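Local coordinates for hemoglobin chain d1 (Lumbricus terrestris, PDB 1X9F), which probably carries oxygen, as a haem-binding globin subunit of the earthworm's blood pigment, at residues Pro101-Leu112 with His129-Lys140. Numbering follows the deposited sequence.
Sequences PEFFDIFLKHLL and HDCVDQIIDGIK. With HEM (protoporphyrin IX containing Fe), chain T.
Leu108 and Ile136 interlock as knobs into holes between two nearly antiparallel helices, whose axes come within 9.8 Å at 156°. The Leu108 side chain enters the hole made by His129, Val132, Asp133 and Ile136. Its CG lies anti to the backbone N (chi1 180°), and its branches part from there: Leu108 CD1 lies 3.5 Å from Val132 CG1, while CD2 packs against the carboxylate of Asp133 in van der Waals contact. Ile136 fills the hole formed by Phe104, Asp105, Phe107 and Leu108. Ile136 CD1 continues inward to the haem, 3.4 Å from the vinyl atom CBB. The haem methyl CMC lies over one face of the Phe104 ring and Lys140 CA over the opposite face, both offset toward the rim. Ile139 CG2 lies 3.6 Å from Phe104 CE2, and Ile139 also touches the iron ligand His94. Phe107 lays a ring face over the haem vinyl carbon CAB.

The solvent side is polar: Pro101, Asp105 and Asp137 are exposed there. Lys140 runs past Pro101 and bends at chi3 (-64°). Lys140 NZ forms a salt bridge with Asp105 OD2 at 3.0 Å, on its syn lone pair, tying the C-terminal residue to helix 101-119. A second, to Asp137 OD1, stays within its own segment. The arrangement is the G/H helix pair of the globin fold, here lining the haem pocket.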
ATOM      1  N   PRO D 101      21.426 -15.261 -27.165  1.00 53.00           N
ATOM      2  CA  PRO D 101      20.032 -15.054 -27.550  1.00 53.06           C
ATOM      3  C   PRO D 101      19.059 -15.315 -26.395  1.00 52.97           C
ATOM      4  O   PRO D 101      17.961 -14.757 -26.386  1.00 54.20           O
ATOM      5  CB  PRO D 101      19.816 -16.087 -28.666  1.00 53.19           C
ATOM      6  CG  PRO D 101      20.937 -17.052 -28.524  1.00 51.78           C
ATOM      7  CD  PRO D 101      22.098 -16.223 -28.060  1.00 53.33           C
ATOM      8  N   GLU D 102      19.462 -16.151 -25.437  1.00 51.94           N
ATOM      9  CA  GLU D 102      18.603 -16.483 -24.292  1.00 50.94           C
ATOM     10  C   GLU D 102      18.481 -15.342 -23.281  1.00 48.15           C
ATOM     11  O   GLU D 102      17.552 -15.326 -22.468  1.00 46.85           O
ATOM     12  CB  GLU D 102      19.035 -17.793 -23.605  1.00 52.66           C
ATOM     13  CG  GLU D 102      20.471 -17.839 -23.094  1.00 60.35           C
ATOM     14  CD  GLU D 102      21.435 -18.534 -24.047  1.00 70.97           C
ATOM     15  OE1 GLU D 102      21.298 -18.370 -25.281  1.00 74.32           O
ATOM     16  OE2 GLU D 102      22.341 -19.240 -23.555  1.00 74.34           O
ATOM     17  N   PHE D 103      19.423 -14.398 -23.328  1.00 44.44           N
ATOM     18  CA  PHE D 103      19.316 -13.183 -22.529  1.00 41.51           C
ATOM     19  C   PHE D 103      17.976 -12.498 -22.743  1.00 41.33           C
ATOM     20  O   PHE D 103      17.314 -12.102 -21.780  1.00 40.65           O
ATOM     21  CB  PHE D 103      20.451 -12.216 -22.854  1.00 39.60           C
ATOM     22  CG  PHE D 103      21.766 -12.614 -22.264  1.00 41.83           C
ATOM     23  CD1 PHE D 103      22.924 -11.914 -22.585  1.00 36.79           C
ATOM     24  CD2 PHE D 103      21.853 -13.696 -21.390  1.00 36.55           C
ATOM     25  CE1 PHE D 103      24.145 -12.275 -22.032  1.00 33.41           C
ATOM     26  CE2 PHE D 103      23.066 -14.064 -20.839  1.00 32.93           C
ATOM     27  CZ  PHE D 103      24.216 -13.351 -21.157  1.00 32.19           C
ATOM     28  N   PHE D 104      17.575 -12.377 -24.007  1.00 39.70           N
ATOM     29  CA  PHE D 104      16.299 -11.762 -24.360  1.00 37.97           C
ATOM     30  C   PHE D 104      15.134 -12.594 -23.852  1.00 39.34           C
ATOM     31  O   PHE D 104      14.110 -12.043 -23.429  1.00 38.91           O
ATOM     32  CB  PHE D 104      16.218 -11.522 -25.868  1.00 35.74           C
ATOM     33  CG  PHE D 104      17.264 -10.575 -26.358  1.00 33.75           C
ATOM     34  CD1 PHE D 104      18.555 -11.024 -26.604  1.00 30.38           C
ATOM     35  CD2 PHE D 104      16.977  -9.225 -26.522  1.00 32.84           C
ATOM     36  CE1 PHE D 104      19.539 -10.149 -27.030  1.00 37.01           C
ATOM     37  CE2 PHE D 104      17.958  -8.340 -26.950  1.00 32.26           C
ATOM     38  CZ  PHE D 104      19.241  -8.804 -27.205  1.00 35.76           C
ATOM     39  N   ASP D 105      15.291 -13.914 -23.880  1.00 38.95           N
ATOM     40  CA  ASP D 105      14.277 -14.794 -23.310  1.00 39.55           C
ATOM     41  C   ASP D 105      14.118 -14.555 -21.816  1.00 38.20           C
ATOM     42  O   ASP D 105      12.994 -14.508 -21.312  1.00 39.61           O
ATOM     43  CB  ASP D 105      14.603 -16.261 -23.582  1.00 40.19           C
ATOM     44  CG  ASP D 105      14.531 -16.601 -25.049  1.00 43.60           C
ATOM     45  OD1 ASP D 105      14.861 -17.749 -25.412  1.00 48.81           O
ATOM     46  OD2 ASP D 105      14.157 -15.786 -25.923  1.00 51.54           O
ATOM     47  N   ILE D 106      15.240 -14.408 -21.115  1.00 36.65           N
ATOM     48  CA  ILE D 106      15.207 -14.101 -19.688  1.00 36.10           C
ATOM     49  C   ILE D 106      14.572 -12.729 -19.485  1.00 34.42           C
ATOM     50  O   ILE D 106      13.789 -12.531 -18.550  1.00 33.42           O
ATOM     51  CB  ILE D 106      16.626 -14.154 -19.070  1.00 36.56           C
ATOM     52  CG1 ILE D 106      17.175 -15.586 -19.096  1.00 36.08           C
ATOM     53  CG2 ILE D 106      16.621 -13.609 -17.625  1.00 35.65           C
ATOM     54  CD1 ILE D 106      18.684 -15.671 -19.299  1.00 38.93           C
ATOM     55  N   PHE D 107      14.903 -11.792 -20.368  1.00 31.11           N
ATOM     56  CA  PHE D 107      14.316 -10.468 -20.300  1.00 32.29           C
ATOM     57  C   PHE D 107      12.792 -10.545 -20.348  1.00 32.50           C
ATOM     58  O   PHE D 107      12.108  -9.989 -19.482  1.00 32.50           O
ATOM     59  CB  PHE D 107      14.827  -9.591 -21.437  1.00 30.53           C
ATOM     60  CG  PHE D 107      14.217  -8.223 -21.459  1.00 29.79           C
ATOM     61  CD1 PHE D 107      14.883  -7.145 -20.889  1.00 28.08           C
ATOM     62  CD2 PHE D 107      12.976  -8.007 -22.054  1.00 27.98           C
ATOM     63  CE1 PHE D 107      14.326  -5.871 -20.910  1.00 24.17           C
ATOM     64  CE2 PHE D 107      12.406  -6.739 -22.073  1.00 24.55           C
ATOM     65  CZ  PHE D 107      13.086  -5.668 -21.504  1.00 24.04           C
ATOM     66  N   LEU D 108      12.278 -11.229 -21.367  1.00 30.68           N
ATOM     67  CA  LEU D 108      10.851 -11.409 -21.542  1.00 29.08           C
ATOM     68  C   LEU D 108      10.225 -12.068 -20.323  1.00 30.09           C
ATOM     69  O   LEU D 108       9.162 -11.641 -19.872  1.00 32.71           O
ATOM     70  CB  LEU D 108      10.580 -12.249 -22.792  1.00 30.21           C
ATOM     71  CG  LEU D 108       9.118 -12.559 -23.144  1.00 34.32           C
ATOM     72  CD1 LEU D 108       8.289 -11.289 -23.305  1.00 31.99           C
ATOM     73  CD2 LEU D 108       9.061 -13.401 -24.409  1.00 32.82           C
ATOM     74  N   LYS D 109      10.885 -13.100 -19.793  1.00 30.00           N
ATOM     75  CA  LYS D 109      10.390 -13.811 -18.608  1.00 30.33           C
ATOM     76  C   LYS D 109      10.149 -12.839 -17.458  1.00 27.66           C
ATOM     77  O   LYS D 109       9.116 -12.897 -16.786  1.00 27.96           O
ATOM     78  CB  LYS D 109      11.367 -14.912 -18.160  1.00 30.24           C
ATOM     79  CG  LYS D 109      10.782 -15.888 -17.126  1.00 34.25           C
ATOM     80  CD  LYS D 109      11.657 -16.011 -15.871  1.00 38.53           C
ATOM     81  CE  LYS D 109      12.907 -16.858 -16.096  1.00 42.02           C
ATOM     82  NZ  LYS D 109      13.756 -16.940 -14.869  1.00 44.01           N
ATOM     83  N   HIS D 110      11.104 -11.944 -17.246  1.00 26.75           N
ATOM     84  CA  HIS D 110      11.013 -11.010 -16.145  1.00 28.50           C
ATOM     85  C   HIS D 110      10.144  -9.803 -16.442  1.00 28.33           C
ATOM     86  O   HIS D 110       9.477  -9.297 -15.541  1.00 30.39           O
ATOM     87  CB  HIS D 110      12.395 -10.579 -15.700  1.00 29.96           C
ATOM     88  CG  HIS D 110      13.105 -11.614 -14.893  1.00 31.70           C
ATOM     89  ND1 HIS D 110      14.015 -12.493 -15.442  1.00 36.81           N
ATOM     90  CD2 HIS D 110      13.043 -11.911 -13.573  1.00 31.16           C
ATOM     91  CE1 HIS D 110      14.484 -13.284 -14.494  1.00 33.91           C
ATOM     92  NE2 HIS D 110      13.911 -12.951 -13.351  1.00 31.32           N
ATOM     93  N   LEU D 111      10.149  -9.337 -17.689  1.00 29.61           N
ATOM     94  CA  LEU D 111       9.210  -8.303 -18.092  1.00 25.13           C
ATOM     95  C   LEU D 111       7.783  -8.755 -17.779  1.00 24.43           C
ATOM     96  O   LEU D 111       7.029  -8.024 -17.139  1.00 23.43           O
ATOM     97  CB  LEU D 111       9.358  -7.966 -19.574  1.00 23.43           C
ATOM     98  CG  LEU D 111       8.389  -6.903 -20.100  1.00 27.07           C
ATOM     99  CD1 LEU D 111       8.613  -5.536 -19.433  1.00 24.13           C
ATOM    100  CD2 LEU D 111       8.489  -6.797 -21.618  1.00 16.53           C
ATOM    101  N   LEU D 112       7.430  -9.973 -18.191  1.00 24.09           N
ATOM    102  CA  LEU D 112       6.080 -10.495 -17.967  1.00 26.18           C
ATOM    103  C   LEU D 112       5.732 -10.629 -16.486  1.00 26.45           C
ATOM    104  O   LEU D 112       4.596 -10.359 -16.079  1.00 26.90           O
ATOM    105  CB  LEU D 112       5.879 -11.827 -18.694  1.00 27.92           C
ATOM    106  CG  LEU D 112       5.888 -11.784 -20.226  1.00 29.25           C
ATOM    107  CD1 LEU D 112       5.436 -13.125 -20.786  1.00 31.36           C
ATOM    108  CD2 LEU D 112       5.001 -10.678 -20.776  1.00 27.58           C
ATOM    109  N   HIS D 129       2.653 -12.245 -24.355  1.00 35.37           N
ATOM    110  CA  HIS D 129       3.594 -13.255 -24.776  1.00 38.89           C
ATOM    111  C   HIS D 129       3.716 -13.360 -26.283  1.00 38.63           C
ATOM    112  O   HIS D 129       4.822 -13.399 -26.812  1.00 39.11           O
ATOM    113  CB  HIS D 129       3.221 -14.605 -24.203  1.00 42.43           C
ATOM    114  CG  HIS D 129       4.357 -15.566 -24.202  1.00 47.75           C
ATOM    115  ND1 HIS D 129       5.326 -15.557 -23.224  1.00 48.14           N
ATOM    116  CD2 HIS D 129       4.712 -16.530 -25.081  1.00 56.47           C
ATOM    117  CE1 HIS D 129       6.219 -16.493 -23.488  1.00 54.49           C
ATOM    118  NE2 HIS D 129       5.869 -17.099 -24.609  1.00 57.93           N
ATOM    119  N   ASP D 130       2.581 -13.425 -26.970  1.00 39.57           N
ATOM    120  CA  ASP D 130       2.590 -13.437 -28.420  1.00 41.65           C
ATOM    121  C   ASP D 130       3.316 -12.199 -28.913  1.00 43.49           C
ATOM    122  O   ASP D 130       4.322 -12.294 -29.624  1.00 44.30           O
ATOM    123  CB  ASP D 130       1.160 -13.442 -28.968  1.00 42.78           C
ATOM    124  CG  ASP D 130       0.447 -14.759 -28.737  1.00 45.34           C
ATOM    125  OD1 ASP D 130      -0.768 -14.831 -29.016  1.00 46.98           O
ATOM    126  OD2 ASP D 130       1.012 -15.778 -28.287  1.00 52.97           O
ATOM    127  N   CYS D 131       2.798 -11.043 -28.487  1.00 44.34           N
ATOM    128  CA  CYS D 131       3.200  -9.736 -28.993  1.00 44.86           C
ATOM    129  C   CYS D 131       4.664  -9.343 -28.795  1.00 41.73           C
ATOM    130  O   CYS D 131       5.334  -8.944 -29.750  1.00 42.44           O
ATOM    131  CB  CYS D 131       2.307  -8.675 -28.364  1.00 45.95           C
ATOM    132  SG  CYS D 131       1.492  -7.644 -29.583  1.00 61.51           S
ATOM    133  N   VAL D 132       5.151  -9.434 -27.561  1.00 39.28           N
ATOM    134  CA  VAL D 132       6.523  -9.025 -27.262  1.00 37.52           C
ATOM    135  C   VAL D 132       7.521 -10.041 -27.820  1.00 37.44           C
ATOM    136  O   VAL D 132       8.635  -9.680 -28.204  1.00 36.22           O
ATOM    137  CB  VAL D 132       6.736  -8.792 -25.740  1.00 39.05           C
ATOM    138  CG1 VAL D 132       8.193  -8.466 -25.426  1.00 32.14           C
ATOM    139  CG2 VAL D 132       5.846  -7.666 -25.244  1.00 36.41           C
ATOM    140  N   ASP D 133       7.102 -11.306 -27.872  1.00 35.57           N
ATOM    141  CA  ASP D 133       7.906 -12.396 -28.425  1.00 35.36           C
ATOM    142  C   ASP D 133       8.433 -12.041 -29.799  1.00 33.19           C
ATOM    143  O   ASP D 133       9.627 -12.173 -30.073  1.00 33.15           O
ATOM    144  CB  ASP D 133       7.057 -13.649 -28.557  1.00 36.71           C
ATOM    145  CG  ASP D 133       7.737 -14.870 -28.011  1.00 42.35           C
ATOM    146  OD1 ASP D 133       7.009 -15.802 -27.600  1.00 52.28           O
ATOM    147  OD2 ASP D 133       8.979 -15.001 -27.939  1.00 46.84           O
ATOM    148  N   GLN D 134       7.524 -11.587 -30.659  1.00 32.88           N
ATOM    149  CA  GLN D 134       7.872 -11.107 -31.984  1.00 33.56           C
ATOM    150  C   GLN D 134       8.919  -9.992 -31.914  1.00 33.90           C
ATOM    151  O   GLN D 134       9.857  -9.971 -32.716  1.00 35.68           O
ATOM    152  CB  GLN D 134       6.617 -10.622 -32.715  1.00 34.49           C
ATOM    153  CG  GLN D 134       6.899  -9.847 -33.999  1.00 37.05           C
ATOM    154  CD  GLN D 134       5.707  -9.050 -34.495  1.00 39.32           C
ATOM    155  OE1 GLN D 134       5.653  -8.689 -35.672  1.00 35.25           O
ATOM    156  NE2 GLN D 134       4.751  -8.772 -33.611  1.00 35.00           N
ATOM    157  N   ILE D 135       8.757  -9.076 -30.955  1.00 32.77           N
ATOM    158  CA  ILE D 135       9.720  -7.992 -30.752  1.00 30.94           C
ATOM    159  C   ILE D 135      11.069  -8.561 -30.338  1.00 30.67           C
ATOM    160  O   ILE D 135      12.091  -8.238 -30.945  1.00 31.01           O
ATOM    161  CB  ILE D 135       9.216  -6.962 -29.706  1.00 30.09           C
ATOM    162  CG1 ILE D 135       7.964  -6.248 -30.218  1.00 23.59           C
ATOM    163  CG2 ILE D 135      10.312  -5.935 -29.390  1.00 28.24           C
ATOM    164  CD1 ILE D 135       7.220  -5.489 -29.122  1.00 33.39           C
ATOM    165  N   ILE D 136      11.071  -9.410 -29.314  1.00 31.85           N
ATOM    166  CA  ILE D 136      12.291 -10.080 -28.896  1.00 34.16           C
ATOM    167  C   ILE D 136      12.989 -10.791 -30.059  1.00 35.05           C
ATOM    168  O   ILE D 136      14.206 -10.680 -30.195  1.00 36.69           O
ATOM    169  CB  ILE D 136      12.024 -11.026 -27.701  1.00 36.98           C
ATOM    170  CG1 ILE D 136      12.504 -10.386 -26.400  1.00 34.57           C
ATOM    171  CG2 ILE D 136      12.749 -12.351 -27.846  1.00 42.06           C
ATOM    172  CD1 ILE D 136      11.572  -9.354 -25.846  1.00 38.67           C
ATOM    173  N   ASP D 137      12.226 -11.487 -30.905  1.00 34.13           N
ATOM    174  CA  ASP D 137      12.811 -12.233 -32.030  1.00 35.90           C
ATOM    175  C   ASP D 137      13.507 -11.336 -33.044  1.00 36.09           C
ATOM    176  O   ASP D 137      14.487 -11.751 -33.669  1.00 35.69           O
ATOM    177  CB  ASP D 137      11.749 -13.071 -32.762  1.00 37.00           C
ATOM    178  CG  ASP D 137      11.258 -14.253 -31.929  1.00 43.19           C
ATOM    179  OD1 ASP D 137      12.041 -14.823 -31.131  1.00 45.59           O
ATOM    180  OD2 ASP D 137      10.090 -14.693 -32.014  1.00 46.07           O
ATOM    181  N   GLY D 138      12.997 -10.120 -33.219  1.00 35.07           N
ATOM    182  CA  GLY D 138      13.576  -9.176 -34.173  1.00 35.18           C
ATOM    183  C   GLY D 138      14.904  -8.593 -33.725  1.00 36.84           C
ATOM    184  O   GLY D 138      15.664  -8.060 -34.541  1.00 36.27           O
ATOM    185  N   ILE D 139      15.189  -8.688 -32.431  1.00 37.21           N
ATOM    186  CA  ILE D 139      16.399  -8.090 -31.877  1.00 39.97           C
ATOM    187  C   ILE D 139      17.402  -9.176 -31.544  1.00 41.11           C
ATOM    188  O   ILE D 139      18.611  -8.993 -31.701  1.00 39.30           O
ATOM    189  CB  ILE D 139      16.057  -7.274 -30.615  1.00 39.41           C
ATOM    190  CG1 ILE D 139      14.973  -6.238 -30.935  1.00 42.11           C
ATOM    191  CG2 ILE D 139      17.308  -6.588 -30.062  1.00 39.72           C
ATOM    192  CD1 ILE D 139      14.327  -5.600 -29.713  1.00 47.71           C
ATOM    193  N   LYS D 140      16.867 -10.305 -31.079  1.00 44.29           N
ATOM    194  CA  LYS D 140      17.634 -11.470 -30.642  1.00 47.75           C
ATOM    195  C   LYS D 140      18.782 -11.821 -31.579  1.00 49.92           C
ATOM    196  O   LYS D 140      18.699 -11.657 -32.802  1.00 52.09           O
ATOM    197  CB  LYS D 140      16.706 -12.680 -30.512  1.00 47.86           C
ATOM    198  CG  LYS D 140      17.208 -13.762 -29.571  1.00 49.55           C
ATOM    199  CD  LYS D 140      16.320 -15.005 -29.599  1.00 55.53           C
ATOM    200  CE  LYS D 140      14.911 -14.712 -29.094  1.00 53.01           C
ATOM    201  NZ  LYS D 140      14.097 -15.955 -28.951  1.00 53.32           N
ATOM    202  OXT LYS D 140      19.829 -12.300 -31.124  1.00 50.98           O
TER
HETATM  203  CHA HEM T 160      21.398  -0.890 -25.218  1.00 24.23           C
HETATM  204  CHB HEM T 160      16.693  -1.737 -26.137  1.00 20.77           C
HETATM  205  CHC HEM T 160      17.071  -6.220 -24.208  1.00 21.65           C
HETATM  206  CHD HEM T 160      21.899  -5.467 -23.639  1.00 18.59           C
HETATM  207  C1A HEM T 160      19.994  -0.701 -25.567  1.00 24.10           C
HETATM  208  C2A HEM T 160      19.584   0.528 -26.049  1.00 25.88           C
HETATM  209  C3A HEM T 160      18.164   0.349 -26.343  1.00 21.79           C
HETATM  210  C4A HEM T 160      17.979  -1.067 -25.965  1.00 22.16           C
HETATM  211  CMA HEM T 160      17.177   1.351 -26.890  1.00 17.41           C
HETATM  212  CAA HEM T 160      20.416   1.774 -26.172  1.00 27.92           C
HETATM  213  CBA HEM T 160      20.892   2.071 -27.577  1.00 33.80           C
HETATM  214  CGA HEM T 160      21.585   3.412 -27.451  1.00 35.54           C
HETATM  215  O1A HEM T 160      20.905   4.444 -27.242  1.00 37.37           O
HETATM  216  O2A HEM T 160      22.829   3.432 -27.553  1.00 40.37           O
HETATM  217  C1B HEM T 160      16.382  -3.092 -25.693  1.00 20.08           C
HETATM  218  C2B HEM T 160      15.088  -3.579 -25.762  1.00 24.54           C
HETATM  219  C3B HEM T 160      15.256  -4.803 -25.201  1.00 21.76           C
HETATM  220  C4B HEM T 160      16.563  -5.010 -24.857  1.00 21.91           C
HETATM  221  CMB HEM T 160      13.822  -2.942 -26.303  1.00 22.96           C
HETATM  222  CAB HEM T 160      14.231  -5.635 -25.107  1.00 22.28           C
HETATM  223  CBB HEM T 160      13.168  -6.465 -25.230  1.00 26.01           C
HETATM  224  C1C HEM T 160      18.482  -6.399 -23.832  1.00 25.22           C
HETATM  225  C2C HEM T 160      18.904  -7.562 -23.216  1.00 25.39           C
HETATM  226  C3C HEM T 160      20.245  -7.353 -23.069  1.00 24.80           C
HETATM  227  C4C HEM T 160      20.552  -6.082 -23.551  1.00 21.25           C
HETATM  228  CMC HEM T 160      18.108  -8.791 -22.828  1.00 30.03           C
HETATM  229  CAC HEM T 160      21.078  -8.393 -22.394  1.00 33.23           C
HETATM  230  CBC HEM T 160      22.488  -8.395 -22.469  1.00 37.10           C
HETATM  231  C1D HEM T 160      22.232  -4.095 -24.081  1.00 23.26           C
HETATM  232  C2D HEM T 160      23.521  -3.561 -23.989  1.00 21.43           C
HETATM  233  C3D HEM T 160      23.411  -2.258 -24.422  1.00 22.64           C
HETATM  234  C4D HEM T 160      21.985  -2.147 -24.762  1.00 24.41           C
HETATM  235  CMD HEM T 160      24.770  -4.260 -23.513  1.00 24.24           C
HETATM  236  CAD HEM T 160      24.473  -1.198 -24.577  1.00 26.62           C
HETATM  237  CBD HEM T 160      24.689  -0.418 -23.286  1.00 31.18           C
HETATM  238  CGD HEM T 160      25.732   0.626 -23.615  1.00 28.75           C
HETATM  239  O1D HEM T 160      25.430   1.548 -24.404  1.00 32.22           O
HETATM  240  O2D HEM T 160      26.859   0.516 -23.092  1.00 39.91           O
HETATM  241  NA  HEM T 160      19.090  -1.707 -25.525  1.00 20.90           N
HETATM  242  NB  HEM T 160      17.311  -3.920 -25.138  1.00 20.69           N
HETATM  243  NC  HEM T 160      19.460  -5.481 -24.080  1.00 21.77           N
HETATM  244  ND  HEM T 160      21.268  -3.261 -24.530  1.00 22.27           N
HETATM  245 FE   HEM T 160      19.294  -3.610 -24.843  1.00 24.83          FE